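Conserved domain protein (Streptococcus pneumoniae, PDB 2I7R) is of unknown function but belongs to the glyoxalase/bleomycin resistance protein/dioxygenase superfamily, built from paired beta-alpha-beta-beta-beta modules and assembled here as a dimer. Local coordinates at residues N7-V13 with H46-Q52; V16-C20 with A34-A39; L23-K29 with Q40-G44; I86-H90 with L102-G106; W97-L102 with D113-K118. All blocks are in the same frame, centred on the assembly; numbering follows the deposited sequence.

Interaction 1: N7-V13 with H46-Q52; sequences NQLDIIV and HCLMLSQ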
# COMPACT_ATOMS: atom_id res chain seq x y z
N ASN A 7 6.76 2.05 -4.94
CA ASN A 7 7.74 2.91 -4.26
C ASN A 7 7.12 3.63 -3.08
O ASN A 7 7.79 3.97 -2.13
CB ASN A 7 8.17 4.05 -5.22
CG ASN A 7 9.58 3.97 -5.60
OD1 ASN A 7 10.17 2.90 -5.51
ND2 ASN A 7 10.16 5.06 -6.03
N GLN A 8 5.85 3.98 -3.24
CA GLN A 8 5.15 4.89 -2.34
C GLN A 8 3.68 4.50 -2.25
O GLN A 8 3.04 4.17 -3.24
CB GLN A 8 5.29 6.32 -2.87
CG GLN A 8 4.65 7.37 -1.99
CD GLN A 8 4.87 8.80 -2.51
OE1 GLN A 8 5.95 9.14 -3.01
NE2 GLN A 8 3.85 9.65 -2.36
N LEU A 9 3.15 4.55 -1.04
CA LEU A 9 1.76 4.29 -0.82
C LEU A 9 1.22 5.47 -0.04
O LEU A 9 1.82 5.87 0.97
CB LEU A 9 1.59 2.98 -0.04
CG LEU A 9 0.22 2.66 0.54
CD1 LEU A 9 -0.81 2.34 -0.58
CD2 LEU A 9 0.33 1.51 1.53
N ASP A 10 0.14 6.07 -0.53
CA ASP A 10 -0.52 7.13 0.25
C ASP A 10 -1.78 6.58 0.89
O ASP A 10 -2.53 5.86 0.26
CB ASP A 10 -0.94 8.31 -0.63
CG ASP A 10 0.19 8.90 -1.44
OD1 ASP A 10 1.36 8.54 -1.24
OD2 ASP A 10 -0.14 9.73 -2.31
N ILE A 11 -2.03 7.00 2.12
CA ILE A 11 -3.29 6.75 2.82
C ILE A 11 -3.97 8.11 3.02
O ILE A 11 -3.38 9.03 3.61
CB ILE A 11 -3.09 6.09 4.23
CG1 ILE A 11 -2.05 4.95 4.21
CG2 ILE A 11 -4.48 5.68 4.83
CD1 ILE A 11 -2.36 3.84 3.17
N ILE A 12 -5.21 8.22 2.55
CA ILE A 12 -5.97 9.46 2.68
C ILE A 12 -6.77 9.39 3.99
O ILE A 12 -7.58 8.44 4.21
CB ILE A 12 -6.93 9.66 1.51
CG1 ILE A 12 -6.23 9.50 0.17
CG2 ILE A 12 -7.67 10.98 1.62
CD1 ILE A 12 -4.85 10.15 0.11
N VAL A 13 -6.53 10.37 4.86
CA VAL A 13 -7.11 10.43 6.21
C VAL A 13 -7.47 11.90 6.57
O VAL A 13 -6.82 12.82 6.07
CB VAL A 13 -6.18 9.80 7.29
CG1 VAL A 13 -5.89 8.32 6.97
CG2 VAL A 13 -4.85 10.59 7.47
N HIS A 46 10.77 1.75 0.92
CA HIS A 46 9.40 2.12 0.53
C HIS A 46 8.98 3.33 1.36
O HIS A 46 9.38 3.45 2.51
CB HIS A 46 8.50 0.91 0.79
CG HIS A 46 7.23 0.84 -0.02
ND1 HIS A 46 6.26 1.83 0.01
CD2 HIS A 46 6.74 -0.14 -0.82
CE1 HIS A 46 5.25 1.48 -0.76
NE2 HIS A 46 5.51 0.29 -1.27
N CYS A 47 8.25 4.25 0.77
CA CYS A 47 7.69 5.39 1.52
C CYS A 47 6.21 5.20 1.75
O CYS A 47 5.53 4.62 0.93
CB CYS A 47 7.88 6.70 0.78
SG CYS A 47 9.53 7.29 0.88
N LEU A 48 5.74 5.71 2.86
CA LEU A 48 4.33 5.69 3.18
C LEU A 48 3.92 7.13 3.53
O LEU A 48 4.42 7.68 4.50
CB LEU A 48 4.08 4.69 4.34
CG LEU A 48 2.69 4.51 5.01
CD1 LEU A 48 1.69 3.84 4.09
CD2 LEU A 48 2.83 3.66 6.26
N MSE A 49 3.04 7.72 2.74
CA MSE A 49 2.51 9.05 3.05
C MSE A 49 1.10 9.00 3.70
O MSE A 49 0.28 8.12 3.40
CB MSE A 49 2.41 9.91 1.77
CG MSE A 49 3.73 10.52 1.28
SE MSE A 49 5.31 9.38 1.26
CE MSE A 49 6.41 10.56 0.01
N LEU A 50 0.83 9.98 4.55
CA LEU A 50 -0.53 10.27 4.98
C LEU A 50 -0.90 11.59 4.34
O LEU A 50 -0.10 12.53 4.33
CB LEU A 50 -0.60 10.39 6.50
CG LEU A 50 0.06 9.26 7.29
CD1 LEU A 50 -0.00 9.59 8.77
CD2 LEU A 50 -0.64 7.91 6.99
N SER A 51 -2.09 11.67 3.77
CA SER A 51 -2.49 12.91 3.13
C SER A 51 -3.94 13.23 3.43
O SER A 51 -4.78 12.36 3.35
CB SER A 51 -2.21 12.85 1.63
OG SER A 51 -2.83 13.94 0.97
N GLN A 52 -4.23 14.49 3.77
CA GLN A 52 -5.61 14.91 3.96
C GLN A 52 -6.22 15.31 2.61
O GLN A 52 -7.40 15.07 2.34
CB GLN A 52 -5.67 16.06 4.96
CG GLN A 52 -7.08 16.40 5.42
CD GLN A 52 -7.15 17.79 6.05
OE1 GLN A 52 -6.25 18.19 6.80
NE2 GLN A 52 -8.22 18.53 5.76
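Strand residues N7-V13 and H46-Q52 run side by side in the same direction, and six backbone hydrogen bonds join them in regular parallel order. C47 N to N7 O is almost straight (177°, 2.9 Å); the bonds then step along the pair through L9, M49, I11 and S51 to V13 N on S51 O. One carbonyl has two donors: C47 O accepts from L9 N at 3.1 Å and from H46 ND1 at 3.0 Å, and these arrive from opposite faces of its plane. The second bond lies in the imidazole plane and fixes the ring's rotation. H46 CG stands anti to its own backbone N (chi1 -156°), which lays one ring face over the N7 carbonyl carbon and brings L9 N to the ring edge.

On the face carrying Q8, D10 and M49, Q8 NE2 donates to D10 OD1 (2.9 Å) on its syn lone pair, in the plane of the amide. The selenomethionine M49 crosses the Q8 chain at about a right angle, its CE 3.4 Å from Q8 OE1. D10 OD2 is taken by H68 of the second subunit, N7 is hydrogen-bonded to Y115 of the second subunit, and S51 OG to the N53 carbonyl. The other face is apolar: L9 CD2 meets L48 CD1 at 3.7 Å, and I11 lies against L48 and L50.

L50 and V13 pack under helix 16-27, strand 38-43 flanks 46-51 on its far side, and residues 8-11 pair antiparallel with a strand of the second subunit, so the sheet continues across the dimer interface.

Interaction 2: V16-C20 with A34-A39; sequences VPQVC and ANDGFA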
# COMPACT_ATOMS: atom_id res chain seq x y z
N VAL A 16 -4.35 13.89 9.85
CA VAL A 16 -2.97 13.51 9.65
C VAL A 16 -2.11 13.60 10.93
O VAL A 16 -1.38 12.63 11.22
CB VAL A 16 -2.36 14.30 8.49
CG1 VAL A 16 -0.85 14.06 8.40
CG2 VAL A 16 -3.05 13.93 7.21
N PRO A 17 -2.17 14.74 11.70
CA PRO A 17 -1.31 14.74 12.89
C PRO A 17 -1.54 13.57 13.85
O PRO A 17 -0.56 13.00 14.32
CB PRO A 17 -1.56 16.12 13.53
CG PRO A 17 -1.98 16.99 12.34
CD PRO A 17 -2.87 16.05 11.56
N GLN A 18 -2.79 13.19 14.11
CA GLN A 18 -3.05 12.07 15.04
C GLN A 18 -2.67 10.72 14.44
O GLN A 18 -2.06 9.87 15.09
CB GLN A 18 -4.53 12.06 15.47
CG GLN A 18 -4.81 11.14 16.69
CD GLN A 18 -3.94 11.50 17.91
OE1 GLN A 18 -3.20 10.66 18.46
NE2 GLN A 18 -4.01 12.76 18.32
N VAL A 19 -3.06 10.50 13.19
CA VAL A 19 -2.73 9.26 12.51
C VAL A 19 -1.20 9.15 12.44
O VAL A 19 -0.64 8.08 12.68
CB VAL A 19 -3.45 9.17 11.11
CG1 VAL A 19 -3.06 7.90 10.34
CG2 VAL A 19 -4.95 9.25 11.31
N CYS A 20 -0.52 10.27 12.20
CA CYS A 20 0.94 10.33 12.10
C CYS A 20 1.57 9.96 13.43
O CYS A 20 2.44 9.06 13.48
CB CYS A 20 1.47 11.71 11.64
SG CYS A 20 3.28 11.75 11.59
N ALA A 34 6.36 16.16 8.40
CA ALA A 34 4.92 16.17 8.67
C ALA A 34 4.38 17.59 8.71
O ALA A 34 5.07 18.48 9.17
CB ALA A 34 4.63 15.47 9.99
N ASN A 35 3.12 17.74 8.28
CA ASN A 35 2.33 18.97 8.16
C ASN A 35 0.97 18.75 8.77
O ASN A 35 0.60 17.61 9.00
CB ASN A 35 2.00 19.23 6.67
CG ASN A 35 2.91 20.20 6.08
OD1 ASN A 35 3.71 20.79 6.80
ND2 ASN A 35 2.84 20.38 4.78
N ASP A 36 0.19 19.81 8.92
CA ASP A 36 -1.19 19.61 9.33
C ASP A 36 -1.92 18.62 8.40
O ASP A 36 -2.87 17.99 8.81
CB ASP A 36 -1.95 20.95 9.38
CG ASP A 36 -1.65 21.74 10.63
OD1 ASP A 36 -0.84 21.26 11.46
OD2 ASP A 36 -2.23 22.84 10.80
N GLY A 37 -1.47 18.52 7.15
CA GLY A 37 -2.16 17.72 6.14
C GLY A 37 -1.35 16.67 5.39
O GLY A 37 -1.87 16.07 4.45
N PHE A 38 -0.11 16.44 5.79
CA PHE A 38 0.75 15.50 5.10
C PHE A 38 1.79 15.01 6.07
O PHE A 38 2.24 15.79 6.90
CB PHE A 38 1.43 16.24 3.94
CG PHE A 38 2.37 15.39 3.11
CD1 PHE A 38 1.91 14.75 1.95
CD2 PHE A 38 3.74 15.33 3.41
CE1 PHE A 38 2.80 13.99 1.12
CE2 PHE A 38 4.63 14.57 2.60
CZ PHE A 38 4.14 13.92 1.44
N ALA A 39 2.17 13.73 5.97
CA ALA A 39 3.32 13.13 6.71
C ALA A 39 3.99 12.09 5.82
O ALA A 39 3.33 11.40 5.02
CB ALA A 39 2.87 12.49 8.04
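C20 N donates to V16 O at 2.7 Å, an i+4 to i bond of the first helical turn that sets V16 and C20 on one side of the helix, both facing residues 34-39. No hydrogen bond crosses to those residues: the contact is made by side-chain carbons and sulfur against the backbone of a hairpin turn and two alanines.

V16 is its centre. With CG1 anti to the backbone N (chi1 172°), its two methyls divide the turn between them: CG1 lies 3.6 Å from F38 N and also approaches A39 CB, while CG2 rests 3.7 Å from G37 O. The CB itself sits near D36 O. Beside it P17 brings CD to 3.4 Å from D36 O on the exposed side of the contact. One turn on, C20 SG, likewise anti to its backbone N, reaches the methyl of A39 at 3.6 Å and, more distantly, that of A34 at 4.3 Å. The small alanine side chains let the sulfur come close to the sheet.

Strand 38-43 and the turn before it are tied to the neighbouring strand by backbone bonds of A39 with L50 and G37 with Q52, and L50 also touches V16 and C20 from strand 46-51. F38 points away from the helix, and its ring rests on M49.

A helix that follows the first strand and packs its opening turn across a hairpin of the same sheet is characteristic of the beta-alpha-beta-beta-beta module of the glyoxalase superfamily.

Interaction 3: L23-K29 with Q40-G44; sequences LEHILDK and QFTIG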
# COMPACT_ATOMS: atom_id res chain seq x y z
N LEU A 23 1.10 6.23 14.18
CA LEU A 23 1.99 5.46 13.30
C LEU A 23 3.46 5.51 13.75
O LEU A 23 4.13 4.50 13.72
CB LEU A 23 1.83 5.95 11.85
CG LEU A 23 1.71 4.92 10.72
CD1 LEU A 23 0.99 3.60 11.11
CD2 LEU A 23 1.11 5.55 9.43
N GLU A 24 3.93 6.67 14.24
CA GLU A 24 5.28 6.76 14.84
C GLU A 24 5.51 5.84 16.05
O GLU A 24 6.57 5.23 16.15
CB GLU A 24 5.62 8.21 15.22
CG GLU A 24 5.44 9.17 14.06
CD GLU A 24 5.83 10.61 14.39
OE1 GLU A 24 5.44 11.14 15.45
OE2 GLU A 24 6.52 11.21 13.54
N HIS A 25 4.53 5.73 16.96
CA HIS A 25 4.66 4.81 18.09
C HIS A 25 4.66 3.37 17.59
O HIS A 25 5.49 2.55 18.00
CB HIS A 25 3.56 5.01 19.13
CG HIS A 25 3.64 6.32 19.83
ND1 HIS A 25 2.71 7.31 19.64
CD2 HIS A 25 4.53 6.80 20.72
CE1 HIS A 25 3.02 8.36 20.38
NE2 HIS A 25 4.13 8.07 21.05
N ILE A 26 3.76 3.05 16.66
CA ILE A 26 3.70 1.69 16.15
C ILE A 26 4.98 1.28 15.41
O ILE A 26 5.47 0.17 15.57
CB ILE A 26 2.50 1.49 15.25
CG1 ILE A 26 1.23 1.51 16.11
CG2 ILE A 26 2.65 0.18 14.43
CD1 ILE A 26 0.00 1.83 15.35
N LEU A 27 5.52 2.19 14.60
CA LEU A 27 6.67 1.89 13.77
C LEU A 27 7.96 2.13 14.54
O LEU A 27 9.04 1.68 14.12
CB LEU A 27 6.65 2.78 12.53
CG LEU A 27 5.60 2.51 11.45
CD1 LEU A 27 5.61 3.66 10.43
CD2 LEU A 27 5.83 1.11 10.80
N ASP A 28 7.85 2.85 15.66
CA ASP A 28 8.98 3.21 16.49
C ASP A 28 9.97 4.04 15.67
O ASP A 28 11.18 3.90 15.81
CB ASP A 28 9.67 1.95 17.03
CG ASP A 28 10.66 2.25 18.10
OD1 ASP A 28 10.48 3.25 18.81
OD2 ASP A 28 11.62 1.48 18.24
N LYS A 29 9.45 4.88 14.78
CA LYS A 29 10.30 5.89 14.12
C LYS A 29 9.46 7.09 13.80
O LYS A 29 8.24 6.96 13.56
CB LYS A 29 11.00 5.35 12.86
CG LYS A 29 10.13 5.18 11.66
CD LYS A 29 10.89 4.46 10.55
CE LYS A 29 11.92 5.36 9.90
NZ LYS A 29 12.88 4.52 9.11
N GLN A 40 5.30 11.97 5.94
CA GLN A 40 6.05 11.06 5.11
C GLN A 40 6.86 10.17 6.00
O GLN A 40 7.63 10.67 6.82
CB GLN A 40 7.02 11.82 4.19
CG GLN A 40 8.16 10.95 3.60
CD GLN A 40 9.22 11.81 2.89
OE1 GLN A 40 8.88 12.75 2.17
NE2 GLN A 40 10.50 11.49 3.11
N PHE A 41 6.73 8.87 5.80
CA PHE A 41 7.57 7.91 6.47
C PHE A 41 8.40 7.22 5.42
O PHE A 41 7.92 6.93 4.33
CB PHE A 41 6.73 6.86 7.20
CG PHE A 41 5.96 7.38 8.39
CD1 PHE A 41 6.47 7.24 9.67
CD2 PHE A 41 4.73 8.01 8.22
CE1 PHE A 41 5.77 7.71 10.78
CE2 PHE A 41 4.01 8.47 9.35
CZ PHE A 41 4.53 8.32 10.60
N THR A 42 9.65 6.94 5.76
CA THR A 42 10.47 6.01 4.98
C THR A 42 10.56 4.71 5.79
O THR A 42 10.83 4.72 7.00
CB THR A 42 11.84 6.64 4.66
OG1 THR A 42 11.63 7.86 3.92
CG2 THR A 42 12.73 5.70 3.84
N ILE A 43 10.24 3.59 5.15
CA ILE A 43 10.32 2.30 5.79
C ILE A 43 11.14 1.38 4.91
O ILE A 43 10.60 0.64 4.06
CB ILE A 43 8.94 1.65 6.06
CG1 ILE A 43 7.94 2.64 6.70
CG2 ILE A 43 9.15 0.43 6.95
CD1 ILE A 43 6.45 2.18 6.70
N GLY A 44 12.46 1.42 5.12
CA GLY A 44 13.41 0.68 4.30
C GLY A 44 13.44 1.31 2.92
O GLY A 44 13.79 2.46 2.78
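F41 pushes its ring from the strand into the side of the helix, and three helical side chains receive it. E24 CG meets the ring at its edge, 3.6 Å from F41 CE1, with the chain crossing the ring at about a right angle. L23 CB approaches F41 CZ obliquely at 3.8 Å, and L27 CD1 reaches F41 CD1 at the same distance. The carbonyl of K29 also lies at the ring edge, in its plane, 3.8 Å from CE1. With chi1 at -69° the F41 ring swings away from its own carbonyl and across the gap to the helix, where the two short axes are 11.2 Å apart. Further along the strand L27 CD1 goes on to I43 CD1 at 4.1 Å, and both leucine and isoleucine also rest on I69 of strand 65-70.

The contact is looser at the end of the helix. After D28, which leaves helical geometry with positive phi, K29 extends its side chain across to the strand, and its bend at chi3 brings the ammonium there. NZ donates to T42 O at 2.9 Å, tilted 32° from the carbonyl plane, a single polar tie spanning the partly exposed margin. The T42 side chain points away from the helix and its OG1 is bonded to D32; the carboxylate of E24 turns to A31 N. M4 of the second subunit packs on L27 and K29.

A helix packed through an aromatic side chain onto an inner strand is consistent with the hydrophobic interior of a beta-alpha-beta-beta-beta module, the repeating unit of the glyoxalase fold.

Interaction 4: I86-H90 with L102-G106; sequences IKVLH and LLVQG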
# COMPACT_ATOMS: atom_id res chain seq x y z
N ILE A 86 -0.85 -1.32 22.15
CA ILE A 86 -1.40 -1.47 20.79
C ILE A 86 -2.23 -2.76 20.61
O ILE A 86 -1.84 -3.81 21.11
CB ILE A 86 -0.29 -1.44 19.76
CG1 ILE A 86 0.52 -0.13 19.91
CG2 ILE A 86 -0.85 -1.64 18.37
CD1 ILE A 86 -0.36 1.15 19.83
N LYS A 87 -3.36 -2.67 19.90
CA LYS A 87 -4.19 -3.85 19.65
C LYS A 87 -3.45 -4.83 18.75
O LYS A 87 -3.15 -4.53 17.59
CB LYS A 87 -5.55 -3.48 19.04
CG LYS A 87 -6.48 -4.69 18.77
CD LYS A 87 -6.75 -5.48 20.06
CE LYS A 87 -7.71 -6.69 19.92
NZ LYS A 87 -7.40 -7.71 21.02
N VAL A 88 -3.16 -6.01 19.31
CA VAL A 88 -2.56 -7.09 18.56
C VAL A 88 -3.68 -7.97 18.05
O VAL A 88 -4.46 -8.52 18.83
CB VAL A 88 -1.54 -7.90 19.40
CG1 VAL A 88 -1.07 -9.13 18.62
CG2 VAL A 88 -0.34 -7.02 19.77
N LEU A 89 -3.77 -8.09 16.73
CA LEU A 89 -4.82 -8.85 16.07
C LEU A 89 -4.50 -10.35 15.95
O LEU A 89 -5.41 -11.16 15.94
CB LEU A 89 -5.14 -8.26 14.69
CG LEU A 89 -5.71 -6.83 14.67
CD1 LEU A 89 -5.87 -6.33 13.26
CD2 LEU A 89 -7.05 -6.75 15.43
N HIS A 90 -3.21 -10.70 15.82
CA HIS A 90 -2.76 -12.09 15.74
C HIS A 90 -1.33 -12.05 16.26
O HIS A 90 -0.51 -11.35 15.68
CB HIS A 90 -2.83 -12.61 14.27
CG HIS A 90 -3.20 -14.05 14.14
ND1 HIS A 90 -2.37 -14.97 13.51
CD2 HIS A 90 -4.29 -14.75 14.53
CE1 HIS A 90 -2.94 -16.17 13.53
NE2 HIS A 90 -4.11 -16.06 14.15
N LEU A 102 3.14 -11.10 12.83
CA LEU A 102 2.49 -10.41 13.94
C LEU A 102 1.61 -9.35 13.27
O LEU A 102 2.12 -8.46 12.58
CB LEU A 102 3.54 -9.73 14.82
CG LEU A 102 3.09 -8.72 15.88
CD1 LEU A 102 2.21 -9.43 16.93
CD2 LEU A 102 4.31 -8.03 16.52
N LEU A 103 0.31 -9.47 13.49
CA LEU A 103 -0.67 -8.56 12.92
C LEU A 103 -1.18 -7.59 13.96
O LEU A 103 -1.65 -8.01 15.02
CB LEU A 103 -1.83 -9.37 12.35
CG LEU A 103 -1.36 -9.55 10.91
CD1 LEU A 103 -1.17 -11.01 10.57
CD2 LEU A 103 -2.23 -8.76 9.91
N VAL A 104 -1.08 -6.30 13.66
CA VAL A 104 -1.47 -5.27 14.64
C VAL A 104 -2.46 -4.27 14.05
O VAL A 104 -2.44 -4.01 12.86
CB VAL A 104 -0.23 -4.55 15.29
CG1 VAL A 104 0.89 -5.55 15.51
CG2 VAL A 104 0.27 -3.44 14.43
N GLN A 105 -3.34 -3.75 14.89
CA GLN A 105 -4.32 -2.78 14.44
C GLN A 105 -3.60 -1.46 14.37
O GLN A 105 -3.06 -1.01 15.38
CB GLN A 105 -5.50 -2.68 15.42
CG GLN A 105 -6.65 -1.77 14.94
CD GLN A 105 -7.19 -2.22 13.57
OE1 GLN A 105 -7.79 -3.30 13.43
NE2 GLN A 105 -6.97 -1.39 12.57
N GLY A 106 -3.54 -0.86 13.19
CA GLY A 106 -2.95 0.49 13.09
C GLY A 106 -4.06 1.53 13.18
O GLY A 106 -5.25 1.16 13.27
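V88 CG1 is anti to its backbone N (chi1 173°), as L102 CG is to its own (chi1 168°), and these settings bring V88 CG1 to 3.7 Å from L102 CD1, the two side chains crossing at about a right angle. L89 CD1 lies 3.6 Å from Q105 OE1. The NE2 of this glutamine is bonded to its neighbour's carbonyl, G106 O, in the amide plane, which fixes the rotation of the amide.

The backbones pair antiparallel, but not evenly. V88 sits opposite V104 as a non-hydrogen-bonded pair, whereas L89 and H90 both face L103, a classic beta bulge. L103 O therefore takes two donors from the same face of its plane, L89 N at 2.7 Å and H90 N at 3.2 Å, while L103 N answers H90 O at 3.0 Å. Before the bulge Q105 N meets K87 O almost straight (175°, 2.8 Å). K87 and Q105 touch through their CB atoms, and I86 CG2 lies over V104 CB. The chain turns a corner at 89-90, where the bulge lies.

V88 and L102 lie beneath helix 74-84, meeting Y78. Strand 111-116 flanks 100-105 on its other side, where V111 touches L89 and L103, and V56 of the second subunit packs on the same two leucines.

Interaction 5: W97-L102 with D113-K118; sequences WGTESL and DFYRMK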
# COMPACT_ATOMS: atom_id res chain seq x y z
N TRP A 97 6.65 -23.02 6.65
CA TRP A 97 7.84 -22.63 5.88
C TRP A 97 8.67 -21.58 6.58
O TRP A 97 9.56 -21.01 5.99
CB TRP A 97 7.49 -22.22 4.41
CG TRP A 97 6.76 -23.32 3.74
CD1 TRP A 97 7.29 -24.29 2.95
CD2 TRP A 97 5.37 -23.61 3.87
NE1 TRP A 97 6.32 -25.16 2.56
CE2 TRP A 97 5.13 -24.78 3.11
CE3 TRP A 97 4.30 -22.99 4.54
CZ2 TRP A 97 3.87 -25.35 3.01
CZ3 TRP A 97 3.04 -23.56 4.45
CH2 TRP A 97 2.83 -24.74 3.69
N GLY A 98 8.38 -21.32 7.85
CA GLY A 98 9.20 -20.40 8.65
C GLY A 98 8.85 -18.93 8.54
O GLY A 98 9.66 -18.06 8.87
N THR A 99 7.65 -18.62 8.06
CA THR A 99 7.25 -17.23 7.97
C THR A 99 6.58 -16.86 9.26
O THR A 99 5.50 -17.31 9.54
CB THR A 99 6.35 -16.95 6.78
OG1 THR A 99 7.08 -17.28 5.58
CG2 THR A 99 5.91 -15.41 6.77
N GLU A 100 7.27 -16.07 10.07
CA GLU A 100 6.71 -15.66 11.34
C GLU A 100 6.06 -14.28 11.14
O GLU A 100 6.65 -13.41 10.50
CB GLU A 100 7.79 -15.60 12.42
CG GLU A 100 7.23 -15.42 13.83
CD GLU A 100 8.29 -14.95 14.82
OE1 GLU A 100 9.50 -14.81 14.47
OE2 GLU A 100 7.90 -14.74 15.97
N SER A 101 4.86 -14.10 11.66
CA SER A 101 4.20 -12.81 11.55
C SER A 101 3.45 -12.38 12.80
O SER A 101 3.19 -13.16 13.68
CB SER A 101 3.26 -12.78 10.34
OG SER A 101 2.12 -13.57 10.59
N LEU A 102 3.14 -11.10 12.83
CA LEU A 102 2.49 -10.41 13.94
C LEU A 102 1.61 -9.35 13.27
O LEU A 102 2.12 -8.46 12.58
CB LEU A 102 3.54 -9.73 14.82
CG LEU A 102 3.09 -8.72 15.88
CD1 LEU A 102 2.21 -9.43 16.93
CD2 LEU A 102 4.31 -8.03 16.52
N ASP A 113 1.42 -5.77 9.37
CA ASP A 113 2.05 -7.06 9.67
C ASP A 113 3.55 -6.85 9.77
O ASP A 113 4.18 -6.38 8.82
CB ASP A 113 1.72 -8.08 8.57
CG ASP A 113 2.43 -9.41 8.75
OD1 ASP A 113 2.70 -9.81 9.89
OD2 ASP A 113 2.72 -10.07 7.73
N PHE A 114 4.11 -7.14 10.94
CA PHE A 114 5.56 -7.24 11.10
C PHE A 114 5.95 -8.72 10.95
O PHE A 114 5.53 -9.56 11.74
CB PHE A 114 5.98 -6.67 12.46
CG PHE A 114 5.61 -5.22 12.66
CD1 PHE A 114 6.50 -4.21 12.30
CD2 PHE A 114 4.37 -4.86 13.18
CE1 PHE A 114 6.16 -2.86 12.49
CE2 PHE A 114 4.02 -3.51 13.38
CZ PHE A 114 4.91 -2.51 13.03
N TYR A 115 6.72 -9.04 9.91
CA TYR A 115 6.99 -10.43 9.57
C TYR A 115 8.47 -10.70 9.20
O TYR A 115 9.21 -9.78 8.91
CB TYR A 115 6.05 -10.93 8.43
CG TYR A 115 6.49 -10.51 7.03
CD1 TYR A 115 7.05 -11.43 6.14
CD2 TYR A 115 6.36 -9.18 6.61
CE1 TYR A 115 7.47 -11.03 4.86
CE2 TYR A 115 6.75 -8.79 5.36
CZ TYR A 115 7.31 -9.71 4.49
OH TYR A 115 7.71 -9.26 3.26
N ARG A 116 8.86 -11.97 9.25
CA ARG A 116 10.17 -12.41 8.75
C ARG A 116 10.05 -13.79 8.14
O ARG A 116 9.18 -14.55 8.48
CB ARG A 116 11.30 -12.35 9.82
CG ARG A 116 10.94 -12.90 11.17
CD ARG A 116 12.22 -13.12 12.08
NE ARG A 116 12.93 -14.25 11.55
CZ ARG A 116 12.58 -15.53 11.73
NH1 ARG A 116 11.58 -15.88 12.52
NH2 ARG A 116 13.28 -16.47 11.11
N MSE A 117 10.95 -14.11 7.24
CA MSE A 117 10.89 -15.39 6.53
C MSE A 117 12.12 -16.31 6.78
O MSE A 117 13.14 -15.81 7.20
CB MSE A 117 10.68 -15.10 5.04
CG MSE A 117 9.37 -14.35 4.77
SE MSE A 117 9.02 -14.04 2.87
CE MSE A 117 10.22 -12.53 2.58
N LYS A 118 11.97 -17.63 6.54
CA LYS A 118 13.09 -18.60 6.48
C LYS A 118 14.38 -17.88 6.26
O LYS A 118 14.60 -17.29 5.19
CB LYS A 118 12.95 -19.53 5.25
CG LYS A 118 12.48 -20.94 5.47
CD LYS A 118 12.81 -21.73 4.20
CE LYS A 118 11.72 -22.73 3.84
NZ LYS A 118 12.18 -23.85 2.90
OXT LYS A 118 15.23 -17.87 7.15
O HOH W 1 9.51 -18.44 5.37
O HOH W 2 11.59 -18.51 10.90
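E100 and R116 face each other as an antiparallel hydrogen-bonded pair, E100 N to R116 O and R116 N to E100 O, both at 2.9 Å. Their side chains add a salt bridge: R116 NH1 reaches E100 OE1 at 3.0 Å, in the guanidinium plane but on the anti side of the carboxylate, the two planes 69° apart. The bend of R116 at chi3 (-72°) folds its guanidinium back to the glutamate. Further along, L102 N is met by D113 OD1 at 3.2 Å, and F114 N donates to L102 O.

Two waters join the ends of the hairpin. One donates to W97 O, accepts from K118 N at 2.8 Å and bonds T99 OG1; the other donates to G98 O and accepts from R116 NH2 at 2.7 Å, giving the arginine a second partner. T99 and the selenomethionine M117 lie side by side.

In the second shell H68 holds D113 OD2, and T95 OG1 accepts from both W97 N and T99 N. Strand 65-70 borders 111-116, strand 88-94 borders 100-105, and V74 of helix 74-84 touches E100, L102 and R116.

From the N terminus, interaction 1 closes the widest loop, bringing the first strand beside 46-51. Interactions 2 and 3 fall within that loop and cross each other, since their segments alternate along the chain; both fasten the helix to the first sheet. Interactions 4 and 5 open after interactions 1 to 3 have closed, and cross each other, sharing L102; they bind strands 88-94, 100-105 and 111-116 into the second sheet. I26 of the helix in interaction 3 is one place where the two halves meet, touching I86, Q105 and G106 of interaction 4 and F114 of interaction 5. Interactions 1 and 5, by contrast, have centres about 24 Å apart.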